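Local atomic coordinates of acetyltransferase (Sinorhizobium meliloti, PDB entry 4JXR), a protein that probably transfers an acetyl group from acetyl-CoA to an amine substrate, as GNAT-superfamily acetyltransferases do. Residues V66-A74 against V85-A95. Residues are numbered along the deposited sequence; the frame is centred on the assembly and turned at random.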
# COMPACT_ATOMS: atom_id res chain seq x y z
N VAL A 66 -18.05 -8.71 22.13
CA VAL A 66 -17.54 -8.05 20.93
C VAL A 66 -18.12 -8.69 19.71
O VAL A 66 -17.98 -9.90 19.51
CB VAL A 66 -16.01 -8.17 20.92
CG1 VAL A 66 -15.44 -7.73 19.58
CG2 VAL A 66 -15.41 -7.35 22.06
N ILE A 67 -18.76 -7.88 18.85
CA ILE A 67 -19.38 -8.36 17.61
C ILE A 67 -18.82 -7.71 16.35
O ILE A 67 -19.21 -8.05 15.26
CB ILE A 67 -20.92 -8.24 17.68
CG1 ILE A 67 -21.34 -6.80 17.92
CG2 ILE A 67 -21.45 -9.18 18.78
CD1 ILE A 67 -22.81 -6.55 17.80
N GLY A 68 -17.90 -6.76 16.51
CA GLY A 68 -17.21 -6.14 15.40
C GLY A 68 -16.06 -5.34 15.93
O GLY A 68 -15.99 -5.07 17.12
N TYR A 69 -15.16 -4.93 15.02
CA TYR A 69 -14.03 -4.09 15.44
C TYR A 69 -13.59 -3.26 14.26
O TYR A 69 -13.93 -3.54 13.11
CB TYR A 69 -12.88 -4.92 16.03
CG TYR A 69 -12.10 -5.74 15.02
CD1 TYR A 69 -12.51 -7.03 14.66
CD2 TYR A 69 -10.97 -5.26 14.44
CE1 TYR A 69 -11.82 -7.76 13.76
CE2 TYR A 69 -10.28 -5.99 13.53
CZ TYR A 69 -10.67 -7.26 13.18
OH TYR A 69 -10.00 -8.03 12.27
N ALA A 70 -12.82 -2.23 14.57
CA ALA A 70 -12.29 -1.36 13.53
C ALA A 70 -11.05 -0.67 14.05
O ALA A 70 -10.92 -0.43 15.25
CB ALA A 70 -13.31 -0.31 13.14
N TYR A 71 -10.17 -0.31 13.13
CA TYR A 71 -9.01 0.48 13.50
C TYR A 71 -8.58 1.34 12.35
O TYR A 71 -8.92 1.07 11.19
CB TYR A 71 -7.84 -0.40 14.01
CG TYR A 71 -7.34 -1.40 13.02
CD1 TYR A 71 -6.41 -1.08 12.04
CD2 TYR A 71 -7.71 -2.73 13.09
CE1 TYR A 71 -5.97 -2.01 11.13
CE2 TYR A 71 -7.24 -3.66 12.19
CZ TYR A 71 -6.36 -3.29 11.22
OH TYR A 71 -5.88 -4.24 10.35
N ALA A 72 -7.82 2.37 12.67
CA ALA A 72 -7.06 3.11 11.70
C ALA A 72 -5.61 2.72 11.81
O ALA A 72 -5.13 2.37 12.90
CB ALA A 72 -7.21 4.61 11.90
N SER A 73 -4.89 2.76 10.71
CA SER A 73 -3.47 2.53 10.73
C SER A 73 -2.86 3.23 9.52
O SER A 73 -3.54 3.93 8.76
CB SER A 73 -3.17 1.05 10.71
OG SER A 73 -1.78 0.85 10.98
N ALA A 74 -1.55 3.10 9.33
CA ALA A 74 -0.92 3.70 8.17
C ALA A 74 -1.42 3.05 6.90
O ALA A 74 -1.61 1.84 6.83
CB ALA A 74 0.57 3.53 8.23
N VAL A 85 -4.24 8.16 7.10
CA VAL A 85 -4.63 6.93 7.75
C VAL A 85 -5.54 6.12 6.81
O VAL A 85 -6.19 6.67 5.91
CB VAL A 85 -5.34 7.15 9.09
CG1 VAL A 85 -4.35 7.43 10.18
CG2 VAL A 85 -6.39 8.26 9.00
N GLU A 86 -5.56 4.82 7.04
CA GLU A 86 -6.41 3.90 6.33
C GLU A 86 -7.31 3.22 7.34
O GLU A 86 -6.84 2.78 8.40
CB GLU A 86 -5.55 2.85 5.66
CG GLU A 86 -6.33 1.76 4.95
CD GLU A 86 -5.48 0.83 4.13
OE1 GLU A 86 -4.33 1.14 3.83
OE2 GLU A 86 -6.00 -0.25 3.74
N ASP A 87 -8.60 3.05 7.04
CA ASP A 87 -9.51 2.37 7.93
C ASP A 87 -9.68 0.91 7.59
O ASP A 87 -9.69 0.55 6.40
CB ASP A 87 -10.93 3.02 7.92
CG ASP A 87 -11.66 2.93 6.64
OD1 ASP A 87 -11.35 3.77 5.72
OD2 ASP A 87 -12.62 2.13 6.57
N SER A 88 -9.88 0.11 8.62
CA SER A 88 -10.21 -1.31 8.51
C SER A 88 -11.38 -1.58 9.43
O SER A 88 -11.39 -1.16 10.57
CB SER A 88 -9.05 -2.16 8.98
OG SER A 88 -7.92 -2.03 8.10
N ILE A 89 -12.42 -2.25 8.92
CA ILE A 89 -13.65 -2.53 9.65
C ILE A 89 -14.04 -3.96 9.41
O ILE A 89 -14.15 -4.38 8.26
CB ILE A 89 -14.78 -1.62 9.18
CG1 ILE A 89 -14.43 -0.16 9.25
CG2 ILE A 89 -16.06 -1.91 9.98
CD1 ILE A 89 -15.45 0.67 8.55
N TYR A 90 -14.33 -4.71 10.48
CA TYR A 90 -14.77 -6.11 10.38
C TYR A 90 -15.93 -6.34 11.31
O TYR A 90 -15.83 -6.17 12.51
CB TYR A 90 -13.62 -7.06 10.71
CG TYR A 90 -12.52 -6.97 9.68
CD1 TYR A 90 -12.58 -7.72 8.54
CD2 TYR A 90 -11.43 -6.15 9.86
CE1 TYR A 90 -11.61 -7.59 7.56
CE2 TYR A 90 -10.46 -6.02 8.85
CZ TYR A 90 -10.60 -6.73 7.71
OH TYR A 90 -9.63 -6.61 6.73
N LEU A 91 -17.05 -6.77 10.74
CA LEU A 91 -18.26 -7.11 11.48
C LEU A 91 -18.50 -8.59 11.43
O LEU A 91 -18.43 -9.19 10.37
CB LEU A 91 -19.45 -6.44 10.82
CG LEU A 91 -19.45 -4.95 10.82
CD1 LEU A 91 -20.66 -4.40 10.08
CD2 LEU A 91 -19.38 -4.39 12.20
N SER A 92 -18.85 -9.18 12.55
CA SER A 92 -19.37 -10.55 12.56
C SER A 92 -20.67 -10.57 11.76
O SER A 92 -21.39 -9.57 11.65
CB SER A 92 -19.62 -11.02 13.96
OG SER A 92 -20.63 -10.33 14.59
N PRO A 93 -21.03 -11.76 11.22
CA PRO A 93 -22.27 -11.83 10.44
C PRO A 93 -23.47 -11.27 11.19
O PRO A 93 -24.29 -10.57 10.57
CB PRO A 93 -22.40 -13.31 10.17
CG PRO A 93 -20.97 -13.75 10.01
CD PRO A 93 -20.26 -13.00 11.11
N GLU A 94 -23.56 -11.52 12.49
CA GLU A 94 -24.72 -11.12 13.27
C GLU A 94 -24.79 -9.62 13.52
O GLU A 94 -25.85 -9.12 13.89
CB GLU A 94 -24.73 -11.84 14.62
CG GLU A 94 -23.66 -11.35 15.59
CD GLU A 94 -24.02 -11.54 17.06
OE1 GLU A 94 -23.58 -12.55 17.66
OE2 GLU A 94 -24.72 -10.66 17.62
N ALA A 95 -23.66 -8.93 13.28
CA ALA A 95 -23.59 -7.50 13.48
C ALA A 95 -23.95 -6.71 12.22
O ALA A 95 -23.90 -5.50 12.25
CB ALA A 95 -22.18 -7.08 13.92
O HOH W 1 -7.41 -5.02 7.34
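The antiparallel hairpin in the middle of the GNAT sheet pairs strand 66-74 with strand 84-91, which carries Ile89 and Leu91 of the acetyl-CoA site. Tyr69 and Tyr90 exchange two backbone hydrogen bonds, as do Tyr71 with Ser88 and Ser73 with Glu86; the straightest runs from Tyr90 N to Tyr69 O (2.9 Å, 175° at the hydrogen). Beyond the Tyr69 and Tyr90 pair, Ile67 O takes two bonds from Ser92, one from its N (3.0 Å) and one from its OG (2.8 Å), the hydroxyl reaching a lone pair in the carbonyl plane. On its other side, toward strand 56-60, strand 66-74 has a classic beta bulge, Ile67 and Gly68 both facing Ala59, and Ile67 CD1 packs on the Ala95 methyl at 4.0 Å.

On the sheet face bearing Tyr69, Tyr71, Ser88 and Tyr90, helix 14-27 covers the first and last of the four. With chi1 at 72°, Tyr69 CG sits between its backbone N and carbonyl carbon, bringing the ring alongside Tyr90; the planes are 28° apart but slid so far that the rings barely overlap, and the closest approach is Tyr69 OH to Tyr90 CD2, 3.4 Å. Tyr71 leans over Ser88 in the same way, offering a ring face to Ser88 CB in a CH-pi contact. On the reverse face Ala70 CB touches Ile89 CG1, while the Asp87 side chain packs on Leu105 and Leu108 of helix 100-115, and its OD2 hydrogen-bonds His135 NE2. Back among the tyrosines, a water lies in the plane of the Tyr90 ring at its edge, 2.8 Å from Tyr90 OH, and is weakly bonded to Tyr71 OH at 3.5 Å.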